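Local coordinates for oligopeptide-binding protein AppA (Bacillus subtilis, PDB 1XOC) that captures oligopeptides, among them tetra- and pentapeptides, for an ABC permease that can replace the Opp system in sporulation and genetic competence, at residues Glu124-Ser128 / Phe139-Asp145; Asp426-His432 / Met454-Lys458. Residue numbers count along the deposited sequence, not the author numbering.

Interaction 1: Glu124-Ser128 / Phe139-Asp145. With ZN (zinc ion), chain Q.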
ATOM      1  N   GLU A 124     -10.615  11.631   9.307  1.00 33.26           N
ATOM      2  CA  GLU A 124     -12.004  12.062   9.484  1.00 33.97           C
ATOM      3  C   GLU A 124     -12.562  11.938  10.908  1.00 33.43           C
ATOM      4  O   GLU A 124     -13.611  12.510  11.223  1.00 33.29           O
ATOM      5  CB  GLU A 124     -12.933  11.411   8.486  1.00 35.02           C
ATOM      6  CG  GLU A 124     -12.950   9.951   8.480  1.00 37.32           C
ATOM      7  CD  GLU A 124     -14.020   9.429   7.524  1.00 38.98           C
ATOM      8  OE1 GLU A 124     -14.626  10.274   6.825  1.00 48.18           O
ATOM      9  OE2 GLU A 124     -14.279   8.212   7.478  1.00 41.65           O
ATOM     10  N   MET A 125     -11.882  11.175  11.745  1.00 32.28           N
ATOM     11  CA  MET A 125     -12.262  11.106  13.144  1.00 32.23           C
ATOM     12  C   MET A 125     -11.828  12.350  13.930  1.00 31.97           C
ATOM     13  O   MET A 125     -12.299  12.525  15.041  1.00 31.16           O
ATOM     14  CB  MET A 125     -11.711   9.843  13.816  1.00 31.56           C
ATOM     15  CG  MET A 125     -10.231   9.875  14.178  1.00 30.97           C
ATOM     16  SD  MET A 125      -9.163   9.882  12.718  1.00 30.86           S
ATOM     17  CE  MET A 125      -9.317   8.218  12.165  1.00 32.67           C
ATOM     18  N   LEU A 126     -10.952  13.189  13.375  1.00 32.74           N
ATOM     19  CA  LEU A 126     -10.450  14.360  14.095  1.00 33.79           C
ATOM     20  C   LEU A 126     -11.416  15.516  14.064  1.00 34.60           C
ATOM     21  O   LEU A 126     -11.939  15.886  13.008  1.00 36.23           O
ATOM     22  CB  LEU A 126      -9.116  14.854  13.517  1.00 34.42           C
ATOM     23  CG  LEU A 126      -7.903  14.058  13.881  1.00 34.49           C
ATOM     24  CD1 LEU A 126      -6.673  14.642  13.171  1.00 36.98           C
ATOM     25  CD2 LEU A 126      -7.710  14.052  15.419  1.00 35.44           C
ATOM     26  N   LYS A 127     -11.634  16.104  15.229  1.00 35.17           N
ATOM     27  CA  LYS A 127     -12.376  17.340  15.350  1.00 35.66           C
ATOM     28  C   LYS A 127     -11.428  18.529  15.224  1.00 35.88           C
ATOM     29  O   LYS A 127     -11.724  19.503  14.514  1.00 35.68           O
ATOM     30  CB  LYS A 127     -13.051  17.393  16.697  1.00 36.22           C
ATOM     31  CG  LYS A 127     -13.933  18.599  16.888  1.00 37.13           C
ATOM     32  CD  LYS A 127     -14.386  18.656  18.321  1.00 38.91           C
ATOM     33  CE  LYS A 127     -15.396  17.578  18.621  1.00 42.47           C
ATOM     34  NZ  LYS A 127     -16.009  17.784  19.975  1.00 44.02           N
ATOM     35  N   SER A 128     -10.311  18.468  15.954  1.00 34.48           N
ATOM     36  CA  SER A 128      -9.346  19.563  15.956  1.00 34.23           C
ATOM     37  C   SER A 128      -7.981  19.116  16.429  1.00 33.19           C
ATOM     38  O   SER A 128      -7.836  18.071  17.055  1.00 31.46           O
ATOM     39  CB  SER A 128      -9.810  20.694  16.872  1.00 34.58           C
ATOM     40  OG  SER A 128      -9.947  20.238  18.203  1.00 36.24           O
ATOM     41  N   PHE A 139      -4.748  16.441  20.314  1.00 28.44           N
ATOM     42  CA  PHE A 139      -5.667  15.962  19.307  1.00 28.79           C
ATOM     43  C   PHE A 139      -6.998  15.650  19.927  1.00 28.84           C
ATOM     44  O   PHE A 139      -7.057  14.926  20.946  1.00 27.77           O
ATOM     45  CB  PHE A 139      -5.127  14.696  18.666  1.00 29.52           C
ATOM     46  CG  PHE A 139      -3.847  14.890  17.883  1.00 29.52           C
ATOM     47  CD1 PHE A 139      -2.623  14.651  18.448  1.00 30.05           C
ATOM     48  CD2 PHE A 139      -3.883  15.264  16.567  1.00 30.19           C
ATOM     49  CE1 PHE A 139      -1.441  14.798  17.678  1.00 30.42           C
ATOM     50  CE2 PHE A 139      -2.710  15.391  15.820  1.00 29.60           C
ATOM     51  CZ  PHE A 139      -1.509  15.158  16.358  1.00 30.08           C
ATOM     52  N   LYS A 140      -8.080  16.182  19.351  1.00 29.15           N
ATOM     53  CA  LYS A 140      -9.427  15.929  19.834  1.00 30.12           C
ATOM     54  C   LYS A 140     -10.235  15.241  18.748  1.00 29.56           C
ATOM     55  O   LYS A 140     -10.211  15.675  17.596  1.00 29.98           O
ATOM     56  CB  LYS A 140     -10.109  17.235  20.213  1.00 30.85           C
ATOM     57  CG  LYS A 140      -9.358  17.966  21.342  1.00 34.86           C
ATOM     58  CD  LYS A 140      -9.844  19.379  21.608  1.00 36.75           C
ATOM     59  CE  LYS A 140     -10.995  19.415  22.559  1.00 41.63           C
ATOM     60  NZ  LYS A 140     -11.315  20.829  22.849  1.00 42.82           N
ATOM     61  N   LEU A 141     -10.945  14.183  19.136  1.00 29.30           N
ATOM     62  CA  LEU A 141     -11.684  13.368  18.191  1.00 28.75           C
ATOM     63  C   LEU A 141     -13.194  13.574  18.318  1.00 29.50           C
ATOM     64  O   LEU A 141     -13.715  13.848  19.396  1.00 30.17           O
ATOM     65  CB  LEU A 141     -11.356  11.887  18.338  1.00 28.02           C
ATOM     66  CG  LEU A 141      -9.997  11.363  17.848  1.00 27.76           C
ATOM     67  CD1 LEU A 141      -8.843  11.951  18.655  1.00 29.88           C
ATOM     68  CD2 LEU A 141      -9.971   9.811  17.921  1.00 28.30           C
ATOM     69  N   LYS A 142     -13.878  13.412  17.182  1.00 30.16           N
ATOM     70  CA  LYS A 142     -15.335  13.524  17.111  1.00 30.63           C
ATOM     71  C   LYS A 142     -16.010  12.262  17.638  1.00 30.12           C
ATOM     72  O   LYS A 142     -17.150  12.307  18.076  1.00 30.59           O
ATOM     73  CB  LYS A 142     -15.796  13.705  15.658  1.00 31.53           C
ATOM     74  CG  LYS A 142     -15.219  14.842  14.860  1.00 34.09           C
ATOM     75  CD  LYS A 142     -15.728  14.737  13.409  1.00 33.08           C
ATOM     76  CE  LYS A 142     -15.008  15.644  12.440  1.00 37.05           C
ATOM     77  NZ  LYS A 142     -15.882  15.949  11.249  1.00 39.19           N
ATOM     78  N   TYR A 143     -15.323  11.128  17.498  1.00 29.81           N
ATOM     79  CA  TYR A 143     -15.797   9.823  17.973  1.00 30.27           C
ATOM     80  C   TYR A 143     -14.570   8.910  18.098  1.00 29.89           C
ATOM     81  O   TYR A 143     -13.530   9.207  17.534  1.00 30.04           O
ATOM     82  CB  TYR A 143     -16.823   9.206  16.981  1.00 30.69           C
ATOM     83  CG  TYR A 143     -16.342   9.212  15.544  1.00 31.36           C
ATOM     84  CD1 TYR A 143     -15.496   8.218  15.068  1.00 30.93           C
ATOM     85  CD2 TYR A 143     -16.705  10.244  14.676  1.00 30.29           C
ATOM     86  CE1 TYR A 143     -15.043   8.237  13.760  1.00 30.06           C
ATOM     87  CE2 TYR A 143     -16.244  10.274  13.361  1.00 30.55           C
ATOM     88  CZ  TYR A 143     -15.434   9.267  12.919  1.00 31.26           C
ATOM     89  OH  TYR A 143     -14.954   9.287  11.628  1.00 33.61           O
ATOM     90  N   LYS A 144     -14.710   7.802  18.823  1.00 29.67           N
ATOM     91  CA  LYS A 144     -13.601   6.881  19.037  1.00 29.55           C
ATOM     92  C   LYS A 144     -13.320   6.098  17.761  1.00 29.72           C
ATOM     93  O   LYS A 144     -14.237   5.607  17.105  1.00 30.35           O
ATOM     94  CB  LYS A 144     -13.896   5.928  20.187  1.00 29.88           C
ATOM     95  CG  LYS A 144     -13.987   6.639  21.529  1.00 31.06           C
ATOM     96  CD  LYS A 144     -14.181   5.670  22.674  1.00 31.12           C
ATOM     97  CE  LYS A 144     -14.509   6.407  23.939  1.00 33.29           C
ATOM     98  NZ  LYS A 144     -14.479   5.477  25.110  1.00 34.19           N
ATOM     99  N   ASP A 145     -12.045   6.000  17.426  1.00 28.91           N
ATOM    100  CA  ASP A 145     -11.611   5.246  16.264  1.00 29.14           C
ATOM    101  C   ASP A 145     -10.145   4.911  16.417  1.00 27.90           C
ATOM    102  O   ASP A 145      -9.265   5.792  16.395  1.00 29.08           O
ATOM    103  CB  ASP A 145     -11.883   6.072  14.999  1.00 28.77           C
ATOM    104  CG  ASP A 145     -11.584   5.318  13.691  1.00 30.90           C
ATOM    105  OD1 ASP A 145     -12.072   5.810  12.656  1.00 33.51           O
ATOM    106  OD2 ASP A 145     -10.913   4.267  13.709  1.00 31.41           O
TER
HETATM  107 ZN    ZN Q 535     -12.023  22.972  22.391  1.00100.14          ZN
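A beta hairpin need not keep strict register to hold together, and the antiparallel pair made by Glu124-Ser128 and Phe139-Asp145 shows how one extra residue is absorbed. Phe139 enters with its ring near Leu126, CD2 to CD2 4.2 Å, while Tyr107 meets it edge-to-face from outside. At Lys140 the pairing turns irregular. Its N donates to Ser128 O (3.0 Å), but its O accepts from both Lys127 N (2.8 Å) and Ser128 N (3.2 Å), so two residues of the first strand face one of the second. The helix-like phi/psi of Lys127, -89/-47°, make the fit possible. The Lys140 side chain extends off the sheet, and its NZ coordinates a zinc ion at 2.3 Å. Beyond the irregularity Leu141 pairs with Leu126 in a non-hydrogen-bonded position, CA to CA 4.4 Å. Its CD1 lies 4.0 Å from Leu126 CD2 and its CD2 3.8 Å from Met125 CG; Phe148 of helix 147-155 covers this apolar side. Lys142 N closes the pairing with a bond to Met125 O (2.8 Å), and its extended aliphatic chain runs along the first segment, bringing CE to 3.1 Å from Leu126 O. Tyr143 brings CE1 to 3.7 Å from Met125 CB, and Asp145 OD1, salt-bridged to Lys458, lies 3.7 Å from Met125 CE. Asp145 then turns the chain toward the next helix, its OD2 capping Asn147 N. Two neighbours sharing the opposite Lys140 define a classic beta bulge, here in a hairpin at the border of a five-stranded antiparallel sheet.

Interaction 2: Asp426-His432 / Met454-Lys458; sequences DQYDIFH and MKDAK
Three side chains, Met454, Lys458 and Tyr428, carry most of this contact between a short helical turn, 428-431, and residues 454-457 of helix 448-457. The turn is held by bonds from Phe431 N to Gln427 O (2.9 Å) and His432 N to Tyr428 O (3.1 Å); His432 leaves helical phi/psi (-69/135°). The backbones come closest at Tyr428 and Met454, CA to CA 5.7 Å. Met454 (chi m, t, m) reaches across the turn: its SD lies 3.8 Å from Gln427 O, its CE 3.7 Å from both Phe431 O and His432 N. Tyr428, chi1 t and chi2 98°, presents one ring face to Lys458 (m, t, t, m). Lys458 CE stands 3.6 Å from the Tyr428 ring centroid (CH-pi) and NZ 4.2 Å from it, 24° off the normal (cation-pi). The same NZ forms a salt bridge with Asp426 OD1 at 3.0 Å and a second with Asp145. Asp426, chi1 t, spends OD2 on Tyr428 N (2.9 Å); a water donating to Asp426 OD2 (2.5 Å) and Met454 O (2.6 Å) bridges that carboxylate to the Met454 backbone. Tyr428 OH is hydrogen-bonded to Glu124 OE2. A lysine cation-pi contact thus joins the aspartate-capped turn 428-431 to helix 448-457 in this family 5 solute-binding protein.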
ATOM      1  N   ASP A 426      -8.429  -2.657   9.479  1.00 38.07           N
ATOM      2  CA  ASP A 426      -9.750  -2.011   9.339  1.00 38.33           C
ATOM      3  C   ASP A 426     -10.004  -1.821   7.820  1.00 38.73           C
ATOM      4  O   ASP A 426      -9.270  -1.072   7.118  1.00 40.44           O
ATOM      5  CB  ASP A 426      -9.841  -0.678  10.138  1.00 39.12           C
ATOM      6  CG  ASP A 426     -11.236   0.013  10.033  1.00 40.71           C
ATOM      7  OD1 ASP A 426     -11.515   1.027  10.761  1.00 45.99           O
ATOM      8  OD2 ASP A 426     -12.080  -0.474   9.247  1.00 46.46           O
ATOM      9  N   GLN A 427     -11.035  -2.524   7.337  1.00 37.31           N
ATOM     10  CA  GLN A 427     -11.410  -2.610   5.925  1.00 36.12           C
ATOM     11  C   GLN A 427     -12.213  -1.407   5.439  1.00 34.34           C
ATOM     12  O   GLN A 427     -12.506  -1.304   4.254  1.00 33.97           O
ATOM     13  CB  GLN A 427     -12.286  -3.848   5.708  1.00 37.10           C
ATOM     14  CG  GLN A 427     -11.657  -5.167   6.104  1.00 40.34           C
ATOM     15  CD  GLN A 427     -10.340  -5.364   5.484  1.00 43.06           C
ATOM     16  OE1 GLN A 427      -9.350  -5.668   6.174  1.00 50.24           O
ATOM     17  NE2 GLN A 427     -10.276  -5.162   4.171  1.00 44.17           N
ATOM     18  N   TYR A 428     -12.602  -0.535   6.357  1.00 32.00           N
ATOM     19  CA  TYR A 428     -13.403   0.645   6.043  1.00 31.97           C
ATOM     20  C   TYR A 428     -12.756   1.474   4.913  1.00 31.10           C
ATOM     21  O   TYR A 428     -13.441   1.926   4.005  1.00 29.16           O
ATOM     22  CB  TYR A 428     -13.564   1.481   7.307  1.00 31.69           C
ATOM     23  CG  TYR A 428     -14.329   2.764   7.158  1.00 31.89           C
ATOM     24  CD1 TYR A 428     -15.672   2.855   7.497  1.00 31.89           C
ATOM     25  CD2 TYR A 428     -13.683   3.919   6.727  1.00 32.17           C
ATOM     26  CE1 TYR A 428     -16.349   4.061   7.385  1.00 31.08           C
ATOM     27  CE2 TYR A 428     -14.353   5.115   6.615  1.00 32.50           C
ATOM     28  CZ  TYR A 428     -15.682   5.177   6.930  1.00 31.75           C
ATOM     29  OH  TYR A 428     -16.339   6.389   6.825  1.00 34.80           O
ATOM     30  N   ASP A 429     -11.438   1.679   4.980  1.00 31.19           N
ATOM     31  CA  ASP A 429     -10.754   2.574   4.051  1.00 32.03           C
ATOM     32  C   ASP A 429     -10.903   2.113   2.611  1.00 31.85           C
ATOM     33  O   ASP A 429     -10.908   2.931   1.695  1.00 30.75           O
ATOM     34  CB  ASP A 429      -9.246   2.707   4.403  1.00 33.22           C
ATOM     35  CG  ASP A 429      -8.989   3.537   5.656  1.00 38.89           C
ATOM     36  OD1 ASP A 429      -9.947   4.135   6.196  1.00 44.76           O
ATOM     37  OD2 ASP A 429      -7.795   3.626   6.111  1.00 47.86           O
ATOM     38  N   ILE A 430     -11.004   0.805   2.417  1.00 31.29           N
ATOM     39  CA  ILE A 430     -11.001   0.199   1.092  1.00 31.66           C
ATOM     40  C   ILE A 430     -12.398  -0.206   0.602  1.00 31.10           C
ATOM     41  O   ILE A 430     -12.666  -0.126  -0.588  1.00 29.72           O
ATOM     42  CB  ILE A 430     -10.039  -1.033   1.082  1.00 32.62           C
ATOM     43  CG1 ILE A 430      -8.581  -0.551   1.288  1.00 34.93           C
ATOM     44  CG2 ILE A 430     -10.169  -1.815  -0.200  1.00 33.05           C
ATOM     45  CD1 ILE A 430      -7.577  -1.709   1.491  1.00 36.73           C
ATOM     46  N   PHE A 431     -13.274  -0.628   1.499  1.00 29.22           N
ATOM     47  CA  PHE A 431     -14.578  -1.212   1.110  1.00 29.85           C
ATOM     48  C   PHE A 431     -15.837  -0.465   1.538  1.00 29.64           C
ATOM     49  O   PHE A 431     -16.942  -0.772   1.053  1.00 29.87           O
ATOM     50  CB  PHE A 431     -14.667  -2.665   1.571  1.00 30.46           C
ATOM     51  CG  PHE A 431     -13.637  -3.584   0.938  1.00 29.78           C
ATOM     52  CD1 PHE A 431     -13.670  -3.874  -0.417  1.00 31.09           C
ATOM     53  CD2 PHE A 431     -12.631  -4.150   1.701  1.00 32.70           C
ATOM     54  CE1 PHE A 431     -12.714  -4.723  -0.983  1.00 31.51           C
ATOM     55  CE2 PHE A 431     -11.669  -4.984   1.117  1.00 32.82           C
ATOM     56  CZ  PHE A 431     -11.747  -5.276  -0.227  1.00 31.95           C
ATOM     57  N   HIS A 432     -15.738   0.490   2.457  1.00 29.29           N
ATOM     58  CA  HIS A 432     -16.930   1.277   2.802  1.00 28.66           C
ATOM     59  C   HIS A 432     -17.319   2.184   1.607  1.00 28.69           C
ATOM     60  O   HIS A 432     -16.472   2.789   0.977  1.00 28.40           O
ATOM     61  CB  HIS A 432     -16.700   2.077   4.076  1.00 28.81           C
ATOM     62  CG  HIS A 432     -17.955   2.645   4.644  1.00 27.74           C
ATOM     63  ND1 HIS A 432     -18.621   2.084   5.716  1.00 30.11           N
ATOM     64  CD2 HIS A 432     -18.664   3.738   4.299  1.00 26.96           C
ATOM     65  CE1 HIS A 432     -19.687   2.807   5.991  1.00 28.91           C
ATOM     66  NE2 HIS A 432     -19.748   3.811   5.139  1.00 29.03           N
ATOM     67  N   MET A 454     -18.836  -2.168   9.308  1.00 30.98           N
ATOM     68  CA  MET A 454     -17.530  -1.495   9.315  1.00 31.09           C
ATOM     69  C   MET A 454     -17.525  -0.200  10.121  1.00 31.46           C
ATOM     70  O   MET A 454     -16.589   0.069  10.873  1.00 31.61           O
ATOM     71  CB  MET A 454     -17.082  -1.226   7.872  1.00 31.24           C
ATOM     72  CG  MET A 454     -16.658  -2.494   7.134  1.00 31.32           C
ATOM     73  SD  MET A 454     -15.969  -2.240   5.475  1.00 32.56           S
ATOM     74  CE  MET A 454     -17.444  -2.031   4.489  1.00 33.08           C
ATOM     75  N   LYS A 455     -18.570   0.602   9.955  1.00 31.71           N
ATOM     76  CA  LYS A 455     -18.745   1.821  10.727  1.00 32.00           C
ATOM     77  C   LYS A 455     -18.892   1.511  12.225  1.00 31.77           C
ATOM     78  O   LYS A 455     -18.204   2.109  13.061  1.00 31.56           O
ATOM     79  CB  LYS A 455     -19.974   2.576  10.215  1.00 32.37           C
ATOM     80  CG  LYS A 455     -20.213   3.954  10.830  1.00 33.24           C
ATOM     81  CD  LYS A 455     -21.676   4.372  10.629  1.00 34.05           C
ATOM     82  CE  LYS A 455     -22.022   5.672  11.331  1.00 35.10           C
ATOM     83  NZ  LYS A 455     -23.480   6.010  11.208  1.00 36.67           N
ATOM     84  N   ASP A 456     -19.785   0.577  12.559  1.00 31.68           N
ATOM     85  CA  ASP A 456     -20.043   0.226  13.965  1.00 31.73           C
ATOM     86  C   ASP A 456     -18.826  -0.437  14.613  1.00 31.23           C
ATOM     87  O   ASP A 456     -18.589  -0.268  15.806  1.00 31.16           O
ATOM     88  CB  ASP A 456     -21.281  -0.681  14.105  1.00 32.42           C
ATOM     89  CG  ASP A 456     -22.604   0.030  13.742  1.00 33.82           C
ATOM     90  OD1 ASP A 456     -22.661   1.279  13.590  1.00 35.84           O
ATOM     91  OD2 ASP A 456     -23.613  -0.690  13.605  1.00 36.70           O
ATOM     92  N   ALA A 457     -18.019  -1.143  13.821  1.00 31.09           N
ATOM     93  CA  ALA A 457     -16.821  -1.820  14.344  1.00 30.98           C
ATOM     94  C   ALA A 457     -15.814  -0.848  14.948  1.00 30.61           C
ATOM     95  O   ALA A 457     -15.077  -1.212  15.859  1.00 30.85           O
ATOM     96  CB  ALA A 457     -16.156  -2.668  13.268  1.00 30.98           C
ATOM     97  N   LYS A 458     -15.807   0.391  14.463  1.00 30.86           N
ATOM     98  CA  LYS A 458     -14.854   1.402  14.928  1.00 30.95           C
ATOM     99  C   LYS A 458     -14.971   1.718  16.398  1.00 30.94           C
ATOM    100  O   LYS A 458     -14.014   2.193  16.982  1.00 30.59           O
ATOM    101  CB  LYS A 458     -15.013   2.719  14.167  1.00 30.68           C
ATOM    102  CG  LYS A 458     -14.630   2.629  12.721  1.00 29.63           C
ATOM    103  CD  LYS A 458     -14.822   3.948  12.010  1.00 30.40           C
ATOM    104  CE  LYS A 458     -14.258   3.885  10.587  1.00 31.22           C
ATOM    105  NZ  LYS A 458     -12.755   3.742  10.558  1.00 31.97           N
TER
HETATM  106  O   HOH W   1     -14.252  -1.059  10.439  1.00 34.24           O

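In the fold
Interactions 1 and 2 illustrate how contacts made far apart in sequence are joined by polar side chains. Their centres are 16 Å apart, yet both chain segments at the open end of the hairpin reach the helical turn and helix of interaction 2: Glu124 OE2 lies 2.8 Å from Tyr428 OH, a probable hydrogen bond, and Asp145 OD1 makes a 3.0 Å salt bridge with Lys458 NZ. Lys458 is thus held between two aspartates, Asp145 from interaction 1 and Asp426 from interaction 2. The bound peptide reaches interaction 2 through Ile430, which packs on one of its polar side chains but does not touch 454-458. The zinc at Lys140 belongs to interaction 1 alone.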